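Local coordinates for 361aa long hypothetical D-aminopeptidase (Pyrococcus horikoshii, PDB 2DRH), which probably acts as an aminopeptidase of the S58 (DmpA) peptidase family, at the interface of chains A and B and the interface of chains A and C. Numbering follows the deposited sequence. Chains: chain A/B/C, 361aa long hypothetical D-aminopeptidase.

Contact 1: the interface of chains A and B. Residues chain A 74, 267, 271-272; chain B 264, 268, 313, 316.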
loop_
_atom_site.group_PDB
_atom_site.type_symbol
_atom_site.label_atom_id
_atom_site.label_comp_id
_atom_site.label_asym_id
_atom_site.label_seq_id
_atom_site.Cartn_x
_atom_site.Cartn_y
_atom_site.Cartn_z
ATOM N N MET A 74 7.851 2.275 8.218
ATOM C CA MET A 74 7.975 1.016 8.944
ATOM C C MET A 74 6.888 1.024 10.028
ATOM O O MET A 74 6.155 0.053 10.198
ATOM C CB MET A 74 9.359 0.884 9.585
ATOM C CG MET A 74 9.497 -0.333 10.504
ATOM S SD MET A 74 9.208 -1.921 9.688
ATOM C CE MET A 74 10.054 -3.007 10.795
ATOM N N ALA A 267 17.121 -2.257 12.462
ATOM C CA ALA A 267 16.946 -3.488 13.233
ATOM C C ALA A 267 18.242 -4.019 13.838
ATOM O O ALA A 267 18.250 -4.534 14.960
ATOM C CB ALA A 267 16.326 -4.555 12.351
ATOM N N GLY A 271 16.775 -1.737 16.839
ATOM C CA GLY A 271 15.523 -1.049 16.563
ATOM C C GLY A 271 14.411 -2.046 16.265
ATOM O O GLY A 271 14.460 -2.753 15.250
ATOM N N TYR A 272 13.406 -2.091 17.144
ATOM C CA TYR A 272 12.284 -3.012 17.007
ATOM C C TYR A 272 10.969 -2.358 16.578
ATOM O O TYR A 272 9.943 -3.039 16.456
ATOM C CB TYR A 272 12.057 -3.762 18.329
ATOM C CG TYR A 272 13.236 -4.609 18.771
ATOM C CD1 TYR A 272 14.290 -4.049 19.491
ATOM C CD2 TYR A 272 13.311 -5.959 18.440
ATOM C CE1 TYR A 272 15.389 -4.814 19.868
ATOM C CE2 TYR A 272 14.406 -6.735 18.811
ATOM C CZ TYR A 272 15.442 -6.156 19.524
ATOM O OH TYR A 272 16.543 -6.915 19.879
ATOM N N VAL B 264 12.463 -7.600 11.421
ATOM C CA VAL B 264 13.461 -7.171 12.386
ATOM C C VAL B 264 14.341 -8.379 12.713
ATOM O O VAL B 264 15.563 -8.254 12.811
ATOM C CB VAL B 264 12.800 -6.637 13.684
ATOM C CG1 VAL B 264 13.850 -6.407 14.754
ATOM C CG2 VAL B 264 12.068 -5.339 13.396
ATOM N N ARG B 268 18.501 -9.186 11.665
ATOM C CA ARG B 268 19.485 -9.476 12.698
ATOM C C ARG B 268 20.302 -10.738 12.439
ATOM O O ARG B 268 21.374 -10.906 13.007
ATOM C CB ARG B 268 18.821 -9.538 14.085
ATOM C CG ARG B 268 18.423 -8.154 14.639
ATOM C CD ARG B 268 17.608 -8.246 15.925
ATOM N NE ARG B 268 18.392 -8.647 17.096
ATOM C CZ ARG B 268 19.142 -7.819 17.822
ATOM N NH1 ARG B 268 19.220 -6.531 17.508
ATOM N NH2 ARG B 268 19.815 -8.276 18.870
ATOM N N LYS B 313 8.241 -7.178 19.787
ATOM C CA LYS B 313 9.563 -7.676 20.141
ATOM C C LYS B 313 9.652 -9.193 20.093
ATOM O O LYS B 313 10.580 -9.751 19.493
ATOM C CB LYS B 313 9.978 -7.186 21.532
ATOM C CG LYS B 313 11.316 -7.757 21.981
ATOM C CD LYS B 313 11.966 -6.933 23.068
ATOM C CE LYS B 313 13.363 -7.460 23.370
ATOM N NZ LYS B 313 14.227 -7.538 22.143
ATOM N N ALA B 316 10.104 -10.551 16.608
ATOM C CA ALA B 316 11.465 -10.432 16.091
ATOM C C ALA B 316 12.353 -11.526 16.666
ATOM O O ALA B 316 13.159 -12.123 15.956
ATOM C CB ALA B 316 12.036 -9.063 16.447
#
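The phenol of A:Tyr272 is carried towards chain B by a chi1 of -61°, with CG opposite the carbonyl carbon. B:Lys313 comes to meet it on a chain that runs nearly extended until the last torsion, where a turn at chi4 (55°) swings the ammonium NZ over one face of the ring. NZ stands 3.7 Å from the ring centroid of A:Tyr272, a cation-pi contact, and leans towards the hydroxyl-bearing end, 3.2 Å from CZ of A:Tyr272. On the side of the ring away from B:Lys313, the CG1 methyl of B:Val264 lies 3.8 Å from CD2 of A:Tyr272, while the CB methyl of B:Ala316 meets the ring at its edge, in plane. B:Arg268, bent at chi3, lays its guanidinium group under the hydroxyl: OH of A:Tyr272 sits 3.4 Å above that plane, over its centre, with the two flat groups turned 35° apart. The tyrosine thus lies between two basic side chains, whose charges its pi cloud and phenol oxygen would probably help to accommodate. At its edge the same guanidinium group points NH1 at the backbone carbonyl O of A:Ala267, a weak hydrogen bond of 3.4 Å whose acceptor lies in the guanidinium plane. This carbonyl is near the C-terminal end of helix 252-268, where the helix dipole is likely to add to the attraction. B:Val264 also carries the apolar contact away from the ring: its CG2 methyl reaches CE of A:Met74 at 4.0 Å, the two side chains crossing at about a right angle, and its CA packs 3.9 Å from CB of A:Ala267. The patch belongs to a two-fold symmetric interface in which a loop and the end of helix 252-268 dock against helices 252-268 and 309-328 of the partner, and it probably helps to hold two subunits together in the deposited tetramer.

Contact 2: the interface of chains A and C. Residues chain A 102, 147; chain C 108-110, 112-113, 116, 151.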
loop_
_atom_site.group_PDB
_atom_site.type_symbol
_atom_site.label_atom_id
_atom_site.label_comp_id
_atom_site.label_asym_id
_atom_site.label_seq_id
_atom_site.Cartn_x
_atom_site.Cartn_y
_atom_site.Cartn_z
ATOM N N LEU A 102 5.564 18.638 17.283
ATOM C CA LEU A 102 4.633 19.759 17.327
ATOM C C LEU A 102 5.030 20.997 16.538
ATOM O O LEU A 102 4.259 21.950 16.466
ATOM C CB LEU A 102 4.346 20.137 18.781
ATOM C CG LEU A 102 3.191 19.406 19.486
ATOM C CD1 LEU A 102 3.167 17.946 19.113
ATOM C CD2 LEU A 102 3.337 19.576 20.988
ATOM N N ARG A 147 6.436 25.025 21.233
ATOM C CA ARG A 147 6.715 25.327 19.826
ATOM C C ARG A 147 7.733 26.453 19.707
ATOM O O ARG A 147 7.417 27.556 19.261
ATOM C CB ARG A 147 5.422 25.704 19.095
ATOM C CG ARG A 147 4.452 24.534 18.951
ATOM C CD ARG A 147 3.023 24.929 19.305
ATOM N NE ARG A 147 2.192 25.104 18.123
ATOM C CZ ARG A 147 0.920 25.484 18.153
ATOM N NH1 ARG A 147 0.317 25.739 19.311
ATOM N NH2 ARG A 147 0.246 25.595 17.020
ATOM N N VAL C 108 -2.304 23.521 10.819
ATOM C CA VAL C 108 -1.679 22.675 11.832
ATOM C C VAL C 108 -1.471 23.496 13.102
ATOM O O VAL C 108 -1.803 23.048 14.200
ATOM C CB VAL C 108 -0.316 22.102 11.350
ATOM C CG1 VAL C 108 0.397 21.388 12.499
ATOM C CG2 VAL C 108 -0.546 21.117 10.207
ATOM N N GLU C 109 -0.927 24.700 12.947
ATOM C CA GLU C 109 -0.695 25.584 14.088
ATOM C C GLU C 109 -2.020 25.846 14.812
ATOM O O GLU C 109 -2.110 25.729 16.036
ATOM C CB GLU C 109 -0.101 26.911 13.610
ATOM C CG GLU C 109 1.292 26.798 13.004
ATOM C CD GLU C 109 2.381 26.659 14.059
ATOM O OE1 GLU C 109 2.259 25.799 14.959
ATOM O OE2 GLU C 109 3.372 27.412 13.983
ATOM N N GLY C 110 -3.048 26.190 14.036
ATOM C CA GLY C 110 -4.354 26.468 14.609
ATOM C C GLY C 110 -4.955 25.264 15.303
ATOM O O GLY C 110 -5.371 25.350 16.457
ATOM N N LEU C 112 -3.484 22.742 16.404
ATOM C CA LEU C 112 -2.690 22.434 17.590
ATOM C C LEU C 112 -3.005 23.423 18.709
ATOM O O LEU C 112 -2.918 23.064 19.880
ATOM C CB LEU C 112 -1.187 22.456 17.281
ATOM C CG LEU C 112 -0.602 21.271 16.498
ATOM C CD1 LEU C 112 0.882 21.500 16.256
ATOM C CD2 LEU C 112 -0.812 19.973 17.275
ATOM N N ASP C 113 -3.367 24.661 18.362
ATOM C CA ASP C 113 -3.695 25.642 19.392
ATOM C C ASP C 113 -4.901 25.126 20.177
ATOM O O ASP C 113 -4.942 25.208 21.401
ATOM C CB ASP C 113 -4.054 27.010 18.794
ATOM C CG ASP C 113 -2.847 27.767 18.258
ATOM O OD1 ASP C 113 -1.730 27.557 18.762
ATOM O OD2 ASP C 113 -3.024 28.598 17.341
ATOM N N LEU C 116 -3.948 21.403 22.185
ATOM C CA LEU C 116 -3.069 21.560 23.337
ATOM C C LEU C 116 -3.816 22.266 24.468
ATOM O O LEU C 116 -3.618 21.959 25.643
ATOM C CB LEU C 116 -1.814 22.346 22.944
ATOM C CG LEU C 116 -1.002 21.715 21.805
ATOM C CD1 LEU C 116 0.146 22.641 21.410
ATOM C CD2 LEU C 116 -0.476 20.348 22.238
ATOM N N ARG C 151 -4.336 31.117 11.995
ATOM C CA ARG C 151 -4.536 30.067 12.982
ATOM C C ARG C 151 -5.793 30.203 13.842
ATOM O O ARG C 151 -6.377 29.197 14.234
ATOM C CB ARG C 151 -3.289 29.948 13.868
ATOM C CG ARG C 151 -2.830 31.253 14.505
ATOM C CD ARG C 151 -1.385 31.145 14.989
ATOM N NE ARG C 151 -1.199 30.040 15.927
ATOM C CZ ARG C 151 -0.020 29.650 16.396
ATOM N NH1 ARG C 151 1.086 30.273 16.013
ATOM N NH2 ARG C 151 0.054 28.638 17.248
#
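A:Arg147 reaches from a loop of one S58-family (DmpA) subunit to helix 104-118 of another, where C:Glu109 and C:Asp113, one turn apart, receive it. From CB the chain sets out with chi1 at -68°, CG lying beside the backbone N, and bends at chi2 and chi3 to bring the guanidinium group against the helix. NE makes a weak hydrogen bond to OE1 of C:Glu109. At CZ the flat group rests with one face on the side chain of C:Leu112, whose CB lies 3.8 Å from CZ of A:Arg147. NH1 forms a salt bridge with the carboxylate oxygen OD1 of C:Asp113 at 2.8 Å, approaching on the anti side and 27° out of the carboxylate plane; the CD1 methyl of C:Leu116 also packs near this nitrogen. NH2 gives a hydrogen bond of 2.6 Å to the backbone O of C:Glu109, on a lone pair in the carbonyl plane. The same NH2 bridges to OE1 of C:Glu109 at 2.9 Å, from above that carboxylate. C:Arg151 positions C:Asp113 and also abuts A:Arg147, NH2 to NH2 at 3.1 Å without a hydrogen bond; its NE and NH2 hold C:Asp113 side-on through the syn lone pairs, NH2 to OD1 at 2.6 Å, so OD1 serves an arginine from each chain. This doubly held carboxylate probably offsets the charge of the two guanidinium groups, turned 58° apart. With an alanine in place of A:Arg147, the carboxylate and backbone O of C:Glu109 would probably lose this donor and OD1 of C:Asp113 its partner from chain A. Nearby, A:Leu102 and C:Leu116 meet tip to tip, CD2 of A:Leu102 lying 4.1 Å from CD2 of C:Leu116.

Contact 1 and contact 2 share no residue, the centres of their C-alpha atoms lying about 33 Å apart. Chain A gives the end of helix 252-268 and the loop after it to contact 1, against helices 252-268 and 309-328 of chain B, and 3-10 helix 101-103 and the loop holding A:Arg147 to contact 2, against helices 104-118 and 151-160 of chain C. Each belongs to its own two-fold symmetric interface, so a subunit can engage two neighbours, fitting the four deposited copies. Contact 1 relies on cation-pi and apolar packing, contact 2 on charge pairing; the structure alone does not show the solution state.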